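Local structure of ABC transporter (Caldanaerobius, 4G68) at residues 79-83 and 198-202; 152-156 and 314-318; 158-164 and 267-273; 264-268 and 281-285; 351-357 and 374-378. The protein probably serves as the extracellular solute-binding component of an ABC transporter, capturing sugars released from xylan and delivering them for uptake. All blocks are in the same frame, centred on the assembly; numbering follows the deposited sequence.

Contact 1. Residues 79-83 and 198-202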
# COMPACT_ATOMS: atom_id res chain seq x y z
N ASN C 79 11.41 -0.54 -3.39
CA ASN C 79 10.55 -0.63 -2.21
C ASN C 79 11.08 -1.42 -0.96
O ASN C 79 11.23 -0.86 0.16
CB ASN C 79 9.19 -1.23 -2.69
CG ASN C 79 8.23 -1.43 -1.59
OD1 ASN C 79 8.18 -0.62 -0.66
ND2 ASN C 79 7.46 -2.52 -1.65
N ASP C 80 11.36 -2.71 -1.12
CA ASP C 80 11.72 -3.51 0.05
C ASP C 80 13.14 -3.22 0.53
O ASP C 80 13.41 -3.21 1.75
CB ASP C 80 11.45 -4.99 -0.20
CG ASP C 80 9.98 -5.32 -0.05
OD1 ASP C 80 9.47 -5.32 1.10
OD2 ASP C 80 9.32 -5.55 -1.08
N ALA C 81 14.01 -2.96 -0.42
CA ALA C 81 15.39 -2.54 -0.15
C ALA C 81 15.43 -1.12 0.46
O ALA C 81 16.34 -0.76 1.23
CB ALA C 81 16.24 -2.62 -1.43
N TYR C 82 14.43 -0.31 0.10
CA TYR C 82 14.37 1.08 0.57
C TYR C 82 14.04 1.10 2.08
O TYR C 82 14.58 1.90 2.86
CB TYR C 82 13.30 1.83 -0.25
CG TYR C 82 13.12 3.26 0.20
CD1 TYR C 82 13.96 4.27 -0.30
CD2 TYR C 82 12.12 3.60 1.11
CE1 TYR C 82 13.80 5.57 0.11
CE2 TYR C 82 11.97 4.92 1.55
CZ TYR C 82 12.81 5.89 1.05
OH TYR C 82 12.65 7.19 1.47
N LYS C 83 13.13 0.22 2.50
CA LYS C 83 12.84 0.04 3.91
C LYS C 83 14.13 -0.11 4.74
O LYS C 83 14.36 0.61 5.74
CB LYS C 83 11.97 -1.20 4.08
CG LYS C 83 10.58 -0.95 3.48
CD LYS C 83 9.66 -2.11 3.79
CE LYS C 83 8.32 -1.83 3.12
NZ LYS C 83 7.88 -3.07 2.45
N LYS C 198 7.53 -13.55 -1.67
CA LYS C 198 8.94 -13.53 -1.20
C LYS C 198 9.32 -12.45 -0.16
O LYS C 198 10.18 -12.66 0.74
CB LYS C 198 9.85 -13.33 -2.40
CG LYS C 198 11.29 -13.75 -2.14
CD LYS C 198 12.14 -13.46 -3.36
CE LYS C 198 13.56 -13.12 -2.98
NZ LYS C 198 14.44 -14.28 -2.68
N ASP C 199 8.74 -11.26 -0.35
CA ASP C 199 8.97 -10.15 0.51
C ASP C 199 7.87 -10.06 1.55
O ASP C 199 7.84 -9.13 2.30
CB ASP C 199 9.16 -8.85 -0.33
CG ASP C 199 10.40 -8.93 -1.26
OD1 ASP C 199 11.50 -9.23 -0.75
OD2 ASP C 199 10.31 -8.66 -2.50
N GLU C 200 6.98 -11.07 1.60
CA GLU C 200 5.92 -11.26 2.66
C GLU C 200 4.79 -10.23 2.79
O GLU C 200 3.65 -10.59 3.14
CB GLU C 200 6.55 -11.52 4.03
CG GLU C 200 7.73 -12.47 3.90
CD GLU C 200 8.29 -12.91 5.24
OE1 GLU C 200 8.05 -12.20 6.24
OE2 GLU C 200 8.96 -13.98 5.27
N TRP C 201 5.12 -8.96 2.57
CA TRP C 201 4.10 -7.96 2.64
C TRP C 201 2.94 -8.15 1.64
O TRP C 201 1.83 -8.00 2.02
CB TRP C 201 4.64 -6.51 2.72
CG TRP C 201 5.20 -6.03 1.45
CD1 TRP C 201 6.53 -6.02 1.04
CD2 TRP C 201 4.43 -5.55 0.31
NE1 TRP C 201 6.64 -5.54 -0.24
CE2 TRP C 201 5.41 -5.23 -0.73
CE3 TRP C 201 3.07 -5.28 0.08
CZ2 TRP C 201 5.02 -4.75 -1.98
CZ3 TRP C 201 2.70 -4.79 -1.15
CH2 TRP C 201 3.66 -4.52 -2.16
N PRO C 202 3.19 -8.55 0.39
CA PRO C 202 2.00 -8.65 -0.48
C PRO C 202 0.94 -9.67 -0.01
O PRO C 202 -0.24 -9.36 -0.06
CB PRO C 202 2.59 -9.02 -1.84
CG PRO C 202 4.02 -8.63 -1.77
CD PRO C 202 4.42 -8.89 -0.34

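Contact 2. Residues 152-156 and 314-318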
# COMPACT_ATOMS: atom_id res chain seq x y z
N GLN C 152 -2.58 8.10 -0.85
CA GLN C 152 -3.39 7.28 -0.01
C GLN C 152 -3.47 5.94 -0.65
O GLN C 152 -3.43 5.83 -1.87
CB GLN C 152 -4.79 7.83 0.27
CG GLN C 152 -5.39 8.80 -0.71
CD GLN C 152 -6.81 9.25 -0.30
OE1 GLN C 152 -7.70 8.42 -0.02
NE2 GLN C 152 -7.01 10.57 -0.24
N GLN C 153 -3.53 4.90 0.18
CA GLN C 153 -3.69 3.54 -0.34
C GLN C 153 -5.11 3.04 -0.12
O GLN C 153 -5.89 3.57 0.74
CB GLN C 153 -2.69 2.57 0.40
CG GLN C 153 -1.16 2.95 0.20
CD GLN C 153 -0.16 1.98 0.90
OE1 GLN C 153 -0.54 1.07 1.60
NE2 GLN C 153 1.13 2.22 0.73
N ALA C 154 -5.47 2.00 -0.89
CA ALA C 154 -6.75 1.33 -0.72
C ALA C 154 -6.55 -0.08 -1.25
O ALA C 154 -5.78 -0.28 -2.22
CB ALA C 154 -7.83 2.08 -1.51
N SER C 155 -7.22 -1.04 -0.61
CA SER C 155 -7.15 -2.46 -1.10
C SER C 155 -8.01 -2.67 -2.34
O SER C 155 -9.20 -2.26 -2.33
CB SER C 155 -7.57 -3.45 -0.01
OG SER C 155 -8.75 -3.00 0.72
N VAL C 156 -7.50 -3.42 -3.32
CA VAL C 156 -8.27 -3.61 -4.56
C VAL C 156 -8.18 -5.06 -5.00
O VAL C 156 -7.09 -5.61 -5.00
CB VAL C 156 -7.67 -2.78 -5.71
CG1 VAL C 156 -8.43 -3.00 -7.03
CG2 VAL C 156 -7.68 -1.29 -5.34
N GLU C 314 -15.56 -1.41 4.29
CA GLU C 314 -14.28 -1.13 4.95
C GLU C 314 -13.14 -1.62 4.07
O GLU C 314 -13.24 -2.67 3.43
CB GLU C 314 -14.17 -1.81 6.34
CG GLU C 314 -15.37 -1.63 7.29
CD GLU C 314 -15.25 -2.43 8.59
OE1 GLU C 314 -14.50 -3.41 8.63
OE2 GLU C 314 -15.86 -2.05 9.63
N TYR C 315 -12.04 -0.87 4.08
CA TYR C 315 -10.88 -1.24 3.28
C TYR C 315 -9.57 -1.14 4.04
O TYR C 315 -9.49 -0.44 5.05
CB TYR C 315 -10.87 -0.46 1.97
CG TYR C 315 -10.65 1.02 2.08
CD1 TYR C 315 -11.72 1.92 2.24
CD2 TYR C 315 -9.35 1.54 1.95
CE1 TYR C 315 -11.51 3.30 2.31
CE2 TYR C 315 -9.11 2.92 2.05
CZ TYR C 315 -10.18 3.80 2.23
OH TYR C 315 -9.91 5.15 2.26
N ILE C 316 -8.60 -1.94 3.61
CA ILE C 316 -7.24 -1.80 4.09
C ILE C 316 -6.63 -0.67 3.25
O ILE C 316 -6.65 -0.70 2.00
CB ILE C 316 -6.45 -3.13 3.93
CG1 ILE C 316 -7.08 -4.25 4.77
CG2 ILE C 316 -4.93 -2.94 4.16
CD1 ILE C 316 -6.74 -4.18 6.25
N GLY C 317 -6.07 0.33 3.91
CA GLY C 317 -5.33 1.39 3.20
C GLY C 317 -5.46 2.68 4.08
O GLY C 317 -5.50 2.61 5.33
N GLY C 318 -5.54 3.88 3.49
CA GLY C 318 -5.54 5.14 4.31
C GLY C 318 -4.50 6.09 3.73
O GLY C 318 -3.80 5.72 2.77

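Contact 3. Residues 158-164 and 267-273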
# COMPACT_ATOMS: atom_id res chain seq x y z
N TYR C 158 -8.32 -6.91 -8.41
CA TYR C 158 -8.24 -6.70 -9.85
C TYR C 158 -8.74 -7.94 -10.55
O TYR C 158 -8.31 -9.04 -10.23
CB TYR C 158 -6.78 -6.45 -10.27
CG TYR C 158 -6.19 -5.23 -9.62
CD1 TYR C 158 -6.27 -3.98 -10.23
CD2 TYR C 158 -5.47 -5.32 -8.43
CE1 TYR C 158 -5.70 -2.85 -9.65
CE2 TYR C 158 -4.91 -4.20 -7.84
CZ TYR C 158 -5.02 -2.98 -8.45
OH TYR C 158 -4.43 -1.89 -7.84
N ILE C 159 -9.67 -7.75 -11.50
CA ILE C 159 -10.30 -8.81 -12.27
C ILE C 159 -9.87 -8.65 -13.73
O ILE C 159 -10.12 -7.60 -14.33
CB ILE C 159 -11.87 -8.63 -12.18
CG1 ILE C 159 -12.33 -8.65 -10.74
CG2 ILE C 159 -12.67 -9.63 -13.05
CD1 ILE C 159 -11.89 -9.93 -10.07
N ASN C 160 -9.23 -9.67 -14.31
CA ASN C 160 -9.02 -9.69 -15.76
C ASN C 160 -10.35 -10.08 -16.42
O ASN C 160 -10.66 -11.28 -16.47
CB ASN C 160 -7.93 -10.70 -16.14
CG ASN C 160 -7.62 -10.69 -17.64
OD1 ASN C 160 -8.53 -10.59 -18.46
ND2 ASN C 160 -6.36 -10.77 -18.01
N LYS C 161 -11.12 -9.08 -16.91
CA LYS C 161 -12.47 -9.34 -17.46
C LYS C 161 -12.44 -10.34 -18.62
O LYS C 161 -13.37 -11.15 -18.77
CB LYS C 161 -13.14 -8.06 -17.98
CG LYS C 161 -13.34 -6.92 -16.97
CD LYS C 161 -13.87 -5.68 -17.71
CE LYS C 161 -13.56 -4.38 -17.00
NZ LYS C 161 -13.71 -3.11 -17.79
N GLU C 162 -11.38 -10.27 -19.42
CA GLU C 162 -11.25 -11.12 -20.62
C GLU C 162 -11.16 -12.58 -20.19
O GLU C 162 -11.73 -13.47 -20.84
CB GLU C 162 -10.01 -10.77 -21.42
CG GLU C 162 -9.91 -11.60 -22.71
CD GLU C 162 -8.69 -11.21 -23.53
OE1 GLU C 162 -8.86 -10.39 -24.47
OE2 GLU C 162 -7.58 -11.71 -23.23
N LEU C 163 -10.46 -12.84 -19.08
CA LEU C 163 -10.26 -14.22 -18.63
C LEU C 163 -11.57 -14.76 -18.05
O LEU C 163 -11.93 -15.94 -18.31
CB LEU C 163 -9.07 -14.36 -17.64
CG LEU C 163 -7.68 -14.46 -18.37
CD1 LEU C 163 -6.47 -14.39 -17.46
CD2 LEU C 163 -7.55 -15.69 -19.25
N PHE C 164 -12.28 -13.92 -17.30
CA PHE C 164 -13.57 -14.31 -16.71
C PHE C 164 -14.57 -14.64 -17.86
O PHE C 164 -15.25 -15.70 -17.83
CB PHE C 164 -14.10 -13.23 -15.70
CG PHE C 164 -13.56 -13.39 -14.30
CD1 PHE C 164 -14.36 -13.92 -13.27
CD2 PHE C 164 -12.25 -13.03 -13.99
CE1 PHE C 164 -13.86 -14.09 -11.98
CE2 PHE C 164 -11.75 -13.18 -12.70
CZ PHE C 164 -12.55 -13.72 -11.69
N PHE C 267 0.47 -10.94 -13.93
CA PHE C 267 -0.88 -10.44 -14.17
C PHE C 267 -0.99 -9.56 -15.37
O PHE C 267 -2.01 -9.64 -16.06
CB PHE C 267 -1.38 -9.64 -12.99
CG PHE C 267 -2.87 -9.39 -13.02
CD1 PHE C 267 -3.77 -10.45 -13.05
CD2 PHE C 267 -3.37 -8.10 -13.00
CE1 PHE C 267 -5.14 -10.22 -13.04
CE2 PHE C 267 -4.74 -7.85 -12.96
CZ PHE C 267 -5.63 -8.91 -13.01
N ASN C 268 0.03 -8.72 -15.61
CA ASN C 268 -0.01 -7.80 -16.75
C ASN C 268 0.26 -8.47 -18.09
O ASN C 268 -0.05 -7.89 -19.14
CB ASN C 268 0.69 -6.41 -16.52
CG ASN C 268 2.19 -6.40 -16.82
OD1 ASN C 268 2.77 -7.32 -17.38
ND2 ASN C 268 2.84 -5.30 -16.44
N GLN C 269 0.81 -9.70 -18.03
CA GLN C 269 0.96 -10.53 -19.24
C GLN C 269 -0.26 -11.41 -19.49
O GLN C 269 -0.27 -12.22 -20.41
CB GLN C 269 2.24 -11.36 -19.14
CG GLN C 269 3.52 -10.52 -19.22
CD GLN C 269 3.59 -9.63 -20.46
OE1 GLN C 269 3.42 -8.40 -20.38
NE2 GLN C 269 3.82 -10.25 -21.60
N GLY C 270 -1.29 -11.23 -18.68
CA GLY C 270 -2.56 -11.96 -18.85
C GLY C 270 -2.49 -13.39 -18.34
O GLY C 270 -3.21 -14.25 -18.80
N LYS C 271 -1.61 -13.65 -17.39
CA LYS C 271 -1.34 -15.03 -16.96
C LYS C 271 -2.04 -15.43 -15.66
O LYS C 271 -1.78 -16.51 -15.11
CB LYS C 271 0.18 -15.31 -16.85
CG LYS C 271 0.95 -15.20 -18.17
CD LYS C 271 2.41 -15.53 -17.91
CE LYS C 271 3.28 -15.40 -19.16
NZ LYS C 271 3.25 -16.70 -19.90
N ALA C 272 -2.91 -14.56 -15.15
CA ALA C 272 -3.74 -14.93 -13.97
C ALA C 272 -5.09 -14.24 -14.03
O ALA C 272 -5.15 -13.09 -14.55
CB ALA C 272 -3.04 -14.59 -12.67
N ALA C 273 -6.14 -14.93 -13.55
CA ALA C 273 -7.53 -14.35 -13.43
C ALA C 273 -7.59 -13.06 -12.59
O ALA C 273 -8.22 -12.07 -13.05
CB ALA C 273 -8.50 -15.36 -12.81
O HOH W 1 -4.51 -11.00 -16.13

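Contact 4. Residues 264-268 and 281-285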
# COMPACT_ATOMS: atom_id res chain seq x y z
N THR C 264 3.02 -8.75 -10.49
CA THR C 264 2.41 -7.77 -11.39
C THR C 264 2.79 -8.04 -12.90
O THR C 264 1.98 -7.85 -13.83
CB THR C 264 2.74 -6.29 -10.95
OG1 THR C 264 4.16 -6.10 -10.95
CG2 THR C 264 2.23 -6.04 -9.53
N ALA C 265 4.00 -8.50 -13.14
CA ALA C 265 4.36 -8.88 -14.52
C ALA C 265 3.55 -10.12 -15.00
O ALA C 265 3.03 -10.13 -16.13
CB ALA C 265 5.87 -9.13 -14.62
N GLU C 266 3.39 -11.12 -14.12
CA GLU C 266 2.45 -12.23 -14.35
C GLU C 266 1.08 -11.74 -14.80
O GLU C 266 0.61 -12.05 -15.91
CB GLU C 266 2.24 -13.00 -13.06
CG GLU C 266 2.79 -14.41 -13.14
CD GLU C 266 2.45 -15.25 -11.92
OE1 GLU C 266 1.66 -14.89 -11.04
OE2 GLU C 266 3.02 -16.33 -11.83
N PHE C 267 0.47 -10.94 -13.93
CA PHE C 267 -0.88 -10.44 -14.17
C PHE C 267 -0.99 -9.56 -15.37
O PHE C 267 -2.01 -9.64 -16.06
CB PHE C 267 -1.38 -9.64 -12.99
CG PHE C 267 -2.87 -9.39 -13.02
CD1 PHE C 267 -3.77 -10.45 -13.05
CD2 PHE C 267 -3.37 -8.10 -13.00
CE1 PHE C 267 -5.14 -10.22 -13.04
CE2 PHE C 267 -4.74 -7.85 -12.96
CZ PHE C 267 -5.63 -8.91 -13.01
N ASN C 268 0.03 -8.72 -15.61
CA ASN C 268 -0.01 -7.80 -16.75
C ASN C 268 0.26 -8.47 -18.09
O ASN C 268 -0.05 -7.89 -19.14
CB ASN C 268 0.69 -6.41 -16.52
CG ASN C 268 2.19 -6.40 -16.82
OD1 ASN C 268 2.77 -7.32 -17.38
ND2 ASN C 268 2.84 -5.30 -16.44
N ASP C 281 -0.42 -0.70 -7.24
CA ASP C 281 -0.12 -1.71 -8.27
C ASP C 281 -0.88 -1.50 -9.56
O ASP C 281 -0.50 -2.04 -10.59
CB ASP C 281 -0.27 -3.14 -7.72
CG ASP C 281 0.87 -3.49 -6.75
OD1 ASP C 281 1.93 -2.78 -6.75
OD2 ASP C 281 0.68 -4.50 -6.02
N ALA C 282 -1.92 -0.69 -9.53
CA ALA C 282 -2.68 -0.38 -10.79
C ALA C 282 -1.84 0.01 -11.93
O ALA C 282 -2.07 -0.49 -13.03
CB ALA C 282 -3.71 0.69 -10.56
N ALA C 283 -0.84 0.87 -11.68
CA ALA C 283 -0.00 1.43 -12.77
C ALA C 283 0.72 0.34 -13.55
O ALA C 283 0.90 0.50 -14.73
CB ALA C 283 1.01 2.46 -12.24
N ALA C 284 1.09 -0.77 -12.88
CA ALA C 284 1.75 -1.93 -13.59
C ALA C 284 0.83 -2.56 -14.63
O ALA C 284 1.30 -3.28 -15.52
CB ALA C 284 2.22 -2.99 -12.60
N PHE C 285 -0.47 -2.32 -14.50
CA PHE C 285 -1.45 -2.99 -15.40
C PHE C 285 -1.90 -2.05 -16.52
O PHE C 285 -2.19 -2.49 -17.66
CB PHE C 285 -2.68 -3.61 -14.64
CG PHE C 285 -2.31 -4.31 -13.34
CD1 PHE C 285 -1.11 -4.99 -13.21
CD2 PHE C 285 -3.23 -4.35 -12.27
CE1 PHE C 285 -0.80 -5.65 -12.04
CE2 PHE C 285 -2.92 -5.00 -11.10
CZ PHE C 285 -1.71 -5.68 -10.98

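Contact 5. Residues 351-357 and 374-378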
# COMPACT_ATOMS: atom_id res chain seq x y z
N TYR C 351 -2.18 10.15 -9.37
CA TYR C 351 -3.53 10.25 -9.94
C TYR C 351 -3.57 9.99 -11.46
O TYR C 351 -4.43 9.21 -11.94
CB TYR C 351 -4.10 11.63 -9.62
CG TYR C 351 -5.58 11.82 -9.94
CD1 TYR C 351 -6.51 10.80 -9.65
CD2 TYR C 351 -6.04 13.00 -10.49
CE1 TYR C 351 -7.85 10.96 -9.93
CE2 TYR C 351 -7.40 13.19 -10.77
CZ TYR C 351 -8.29 12.17 -10.48
OH TYR C 351 -9.63 12.34 -10.75
N LEU C 352 -2.63 10.58 -12.20
CA LEU C 352 -2.60 10.47 -13.65
C LEU C 352 -2.18 9.09 -14.15
O LEU C 352 -2.75 8.57 -15.10
CB LEU C 352 -1.67 11.53 -14.24
CG LEU C 352 -2.28 12.94 -14.23
CD1 LEU C 352 -1.21 14.00 -14.45
CD2 LEU C 352 -3.34 13.00 -15.33
N ILE C 353 -1.19 8.49 -13.48
CA ILE C 353 -0.63 7.22 -13.87
C ILE C 353 -1.04 6.00 -13.01
O ILE C 353 -0.63 4.87 -13.33
CB ILE C 353 0.90 7.32 -14.08
CG1 ILE C 353 1.65 7.30 -12.74
CG2 ILE C 353 1.24 8.59 -14.89
CD1 ILE C 353 3.17 7.31 -12.90
N ALA C 354 -1.84 6.21 -11.96
CA ALA C 354 -2.39 5.14 -11.11
C ALA C 354 -1.35 4.37 -10.24
O ALA C 354 -1.57 3.24 -9.81
CB ALA C 354 -3.31 4.18 -11.92
N THR C 355 -0.24 5.05 -9.96
CA THR C 355 0.75 4.56 -8.99
C THR C 355 0.32 4.85 -7.56
O THR C 355 0.89 4.29 -6.60
CB THR C 355 2.16 5.20 -9.17
OG1 THR C 355 2.05 6.65 -9.24
CG2 THR C 355 2.88 4.64 -10.37
N GLY C 356 -0.64 5.76 -7.41
CA GLY C 356 -1.25 5.99 -6.10
C GLY C 356 -2.63 6.64 -6.15
O GLY C 356 -3.15 6.89 -7.24
N LEU C 357 -3.22 6.84 -4.98
CA LEU C 357 -4.41 7.69 -4.84
C LEU C 357 -3.98 9.07 -4.27
O LEU C 357 -3.27 9.11 -3.24
CB LEU C 357 -5.42 7.02 -3.94
CG LEU C 357 -6.07 5.80 -4.58
CD1 LEU C 357 -6.59 4.87 -3.49
CD2 LEU C 357 -7.16 6.20 -5.61
N GLU C 374 -7.99 3.98 -12.37
CA GLU C 374 -7.83 4.91 -11.24
C GLU C 374 -9.16 5.46 -10.69
O GLU C 374 -9.37 5.53 -9.46
CB GLU C 374 -6.94 6.08 -11.67
CG GLU C 374 -6.66 7.14 -10.59
CD GLU C 374 -5.66 6.72 -9.48
OE1 GLU C 374 -5.30 5.52 -9.34
OE2 GLU C 374 -5.29 7.61 -8.69
N ILE C 375 -10.00 5.96 -11.59
CA ILE C 375 -11.34 6.46 -11.28
C ILE C 375 -12.18 5.34 -10.65
O ILE C 375 -12.93 5.53 -9.64
CB ILE C 375 -12.01 6.93 -12.58
CG1 ILE C 375 -11.24 8.13 -13.14
CG2 ILE C 375 -13.45 7.36 -12.35
CD1 ILE C 375 -11.55 8.47 -14.58
N GLN C 376 -12.06 4.17 -11.23
CA GLN C 376 -12.82 3.01 -10.74
C GLN C 376 -12.49 2.64 -9.28
O GLN C 376 -13.40 2.40 -8.45
CB GLN C 376 -12.71 1.81 -11.70
CG GLN C 376 -13.87 0.84 -11.49
CD GLN C 376 -13.82 -0.39 -12.38
OE1 GLN C 376 -14.86 -0.84 -12.91
NE2 GLN C 376 -12.62 -0.91 -12.58
N ILE C 377 -11.18 2.62 -8.98
CA ILE C 377 -10.69 2.43 -7.64
C ILE C 377 -11.39 3.46 -6.75
O ILE C 377 -12.02 3.08 -5.79
CB ILE C 377 -9.14 2.46 -7.50
CG1 ILE C 377 -8.54 1.20 -8.14
CG2 ILE C 377 -8.77 2.48 -6.02
CD1 ILE C 377 -7.02 1.21 -8.34
N MET C 378 -11.29 4.75 -7.08
CA MET C 378 -12.06 5.76 -6.35
C MET C 378 -13.55 5.38 -6.13
O MET C 378 -14.03 5.33 -4.98
CB MET C 378 -11.95 7.10 -7.05
CG MET C 378 -10.70 7.87 -6.66
SD MET C 378 -10.66 9.54 -7.38
CE MET C 378 -11.92 10.34 -6.56

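Contact 1. Residues 79-83 and 198-202
The indole N-H of W201 is directed at the carboxylate of D80, with W201 NE1 2.8 Å from D80 OD2. This bond is fairly straight (158° at the hydrogen), uses the syn lone pair of OD2 and lies in the indole plane, so the carboxylate sits at the ring edge. This is the tight, largely buried part of the contact. N79 adds to it: its CG lies anti to the backbone N (chi1 177°), which carries the amide across to the benzo half of the indole, with N79 ND2 3.3 Å from W201 CZ2 and the two planes steeply inclined. K83, one helical turn after D80, forms a salt bridge from above the carboxylate plane, with K83 NZ 3.1 Å from D80 OD1. The same NZ makes an off-centre cation-pi contact with the five-membered ring of W201. In the two-lobed fold of solute-binding proteins, helices 79-91 and 201-215 probably belong to different lobes, so the contact would span the cleft; W102 also meets N79 and K83. With an alanine at D80, the indole N-H would probably lose its acceptor and the K83 ammonium its counter-charge. The looser, partly exposed side is formed by D199, whose carboxylate stacks on that of D80. D80 OD2 and D199 OD2 are 3.6 Å apart, two like charges whose repulsion the K83 salt bridge on D80 may partly offset.

Contact 2. Residues 152-156 and 314-318
Residues Q153 and A154 run antiparallel to G317 and G318, Q153 facing G318 as a hydrogen-bonded pair and A154 facing G317 as a non-hydrogen-bonded one. The pairing joins strands 144-160 and 317-325 of the mixed sheet. Because 317-325 also pairs with 98-102, it links strand 144-160 to the part of the sheet that holds 98-102, consistent with the strands that join the lobes of solute-binding proteins. Q153 N donates to G318 O at 2.7 Å, and G318 N returns a bond to Q153 O at 2.8 Å. Q153 O has further company: G317 CA approaches it to 3.3 Å, and Y315 CE2 brings the ring edge to 3.5 Å from it. There is no room for a side chain at G317, where a CB would collide with Q153 O and A154 CA. Y315 CG sits between the backbone N and the carbonyl carbon (chi1 67°), which sets the ring beside the neighbouring strand, Y315 CD2 resting 3.8 Å from A154 CB. On that face A154 also meets I381 and V382 of helix 372-382, whereas Q153 packs on W205 of helix 201-215. The chain turns a corner at I316, whose side chain leads away toward L212. At this corner the hydroxyl of S155 accepts from the backbone: I316 N lies 3.1 Å from S155 OG, in a bent bond of 139°.

Contact 3. Residues 158-164 and 267-273
F267 presents the edge of its ring to the backbone of I159 and N160, while Y158 leans on the same ring through its CB, 3.7 Å from F267 CE2. F164 is likewise turned edge-on, its CE2 3.7 Å from A273 O with that oxygen in the ring plane. A273 O is gripped more firmly by N160 N, 2.9 Å away in an almost linear bond. The side chain of N160, with CG anti to the backbone N (chi1 -177°), works in two directions. N160 OD1 accepts from L163 N at 3.0 Å and caps helix 161-166. N160 ND2 donates to a water 2.6 Å away, which in turn donates to F267 O and A272 O. A leucine at N160 would probably leave the L163 N-H without its cap and this water without its donor. L163 lies alongside, CD1 being 3.4 Å from A272 O. Facing it, G270 ends helix 260-268 in a Schellman motif, its positive phi letting the chain turn back toward A273. The contact lies at the end of strand 144-160, which pairs with 274-278 and 297-300: F164 packs on M274, F267 on I297, and the Y158 hydroxyl bonds to G278 O.

Contact 4. Residues 264-268 and 281-285
Two torsions bring the phenyl rings of F267 and F285 together: CG of F267 is anti to the backbone N (chi1 -165°), and CG of F285 swings beside its own nitrogen (chi1 -42°). The result is a T-shaped, edge-to-face pair, with centroids 4.8 Å apart and planes at 70°. F267 supplies the edge, its CD2 standing over the centre of the F285 face and 3.6 Å from F285 CZ. The opposite face of that ring is covered by D281 O, 3.7 Å above the plane of F285. T264 fills in at the ring edge, T264 CB lying 3.8 Å from F285 CE1 and 3.7 Å from A284 CB, which seats the small A284 against the helix. The methyl T264 CG2 reaches further, to 4.0 Å from D281 CG. At the other end of the segment, N268 lays its CB 3.3 Å from A284 O. The contact joins helix 260-268 to the short helix 283-286 across the connection that contains strand 274-278, and F285 makes further edge-to-face pairs with Y158 and Y275. The polar ends of T264 and D281 are engaged outside the contact: T264 OG1 bonds to D261 O, and the D281 carboxylate holds R260 and Y275. Around F285, the positively polarised C-H edge of F267 probably suits the pi face it meets, whereas the D281 carbonyl oxygen over the other face would probably be less well matched to the pi electrons.

Contact 5. Residues 351-357 and 374-378
The carboxyl oxygen E374 OE2 lies 2.7 Å from G356 O. Two oxygens that close suggest that the acid probably holds a proton, as may be expected of a side chain so thoroughly enclosed by 351-357. Its other neighbours across the contact are carbon atoms: Y351 CD1 stands 3.5 Å from E374 OE2, which lies at the edge and in the plane of the tyrosine ring, and L357 CD2 is a little farther off. E374 reaches this site with CG anti to the backbone N (chi1 -179°) and a bend at chi2 (74°), so that its CG passes 3.3 Å from Y351 O. E374 OE1 faces A354, 3.5 Å from A354 CB. That residue has a positive phi and ends helix 332-353, and the turn that follows brings the G356 carbonyl alongside the carboxyl group. A Met-aromatic contact is made at CE1 of the tyrosine: M378 SD is 4.1 Å from Y351 CE1 and approaches the ring obliquely. L357 completes the apolar side, its CD2 lying 4.1 Å from I377 CG2 and equally far from M378 CG, with the side chains of L357 and M378 running antiparallel alongside each other. Y351 meets the ring of Y362 as well, and its hydroxyl makes a weak hydrogen bond to Q367. In the fold, the contact packs the end of helix 332-353 and the short strand 357-358 against helix 372-382. That helix rests on the sheet through I377, which touches V156 and Y158 of strand 144-160 and A299 of strand 297-300, while L357 leans on A154.

In the fold
Contacts 3 and 4 are the most closely coupled: they share F267 and N268 on helix 260-268, their centres are 10 Å apart, and Y158 of contact 3 packs its ring on F285 of contact 4. Contact 4 also touches contact 5, A282 CB lying 3.4 Å from A354 O. Contact 5 in turn meets contact 2, where Q152 N and L357 O, 2.7 Å apart, probably form a hydrogen bond. Strand 144-160 carries both contact 2 and contact 3. Contact 1 stands apart, its centre 16 Å from that of contact 4 and 24 Å from that of contact 3; it probably lies across the cleft in which solute-binding proteins hold their ligand.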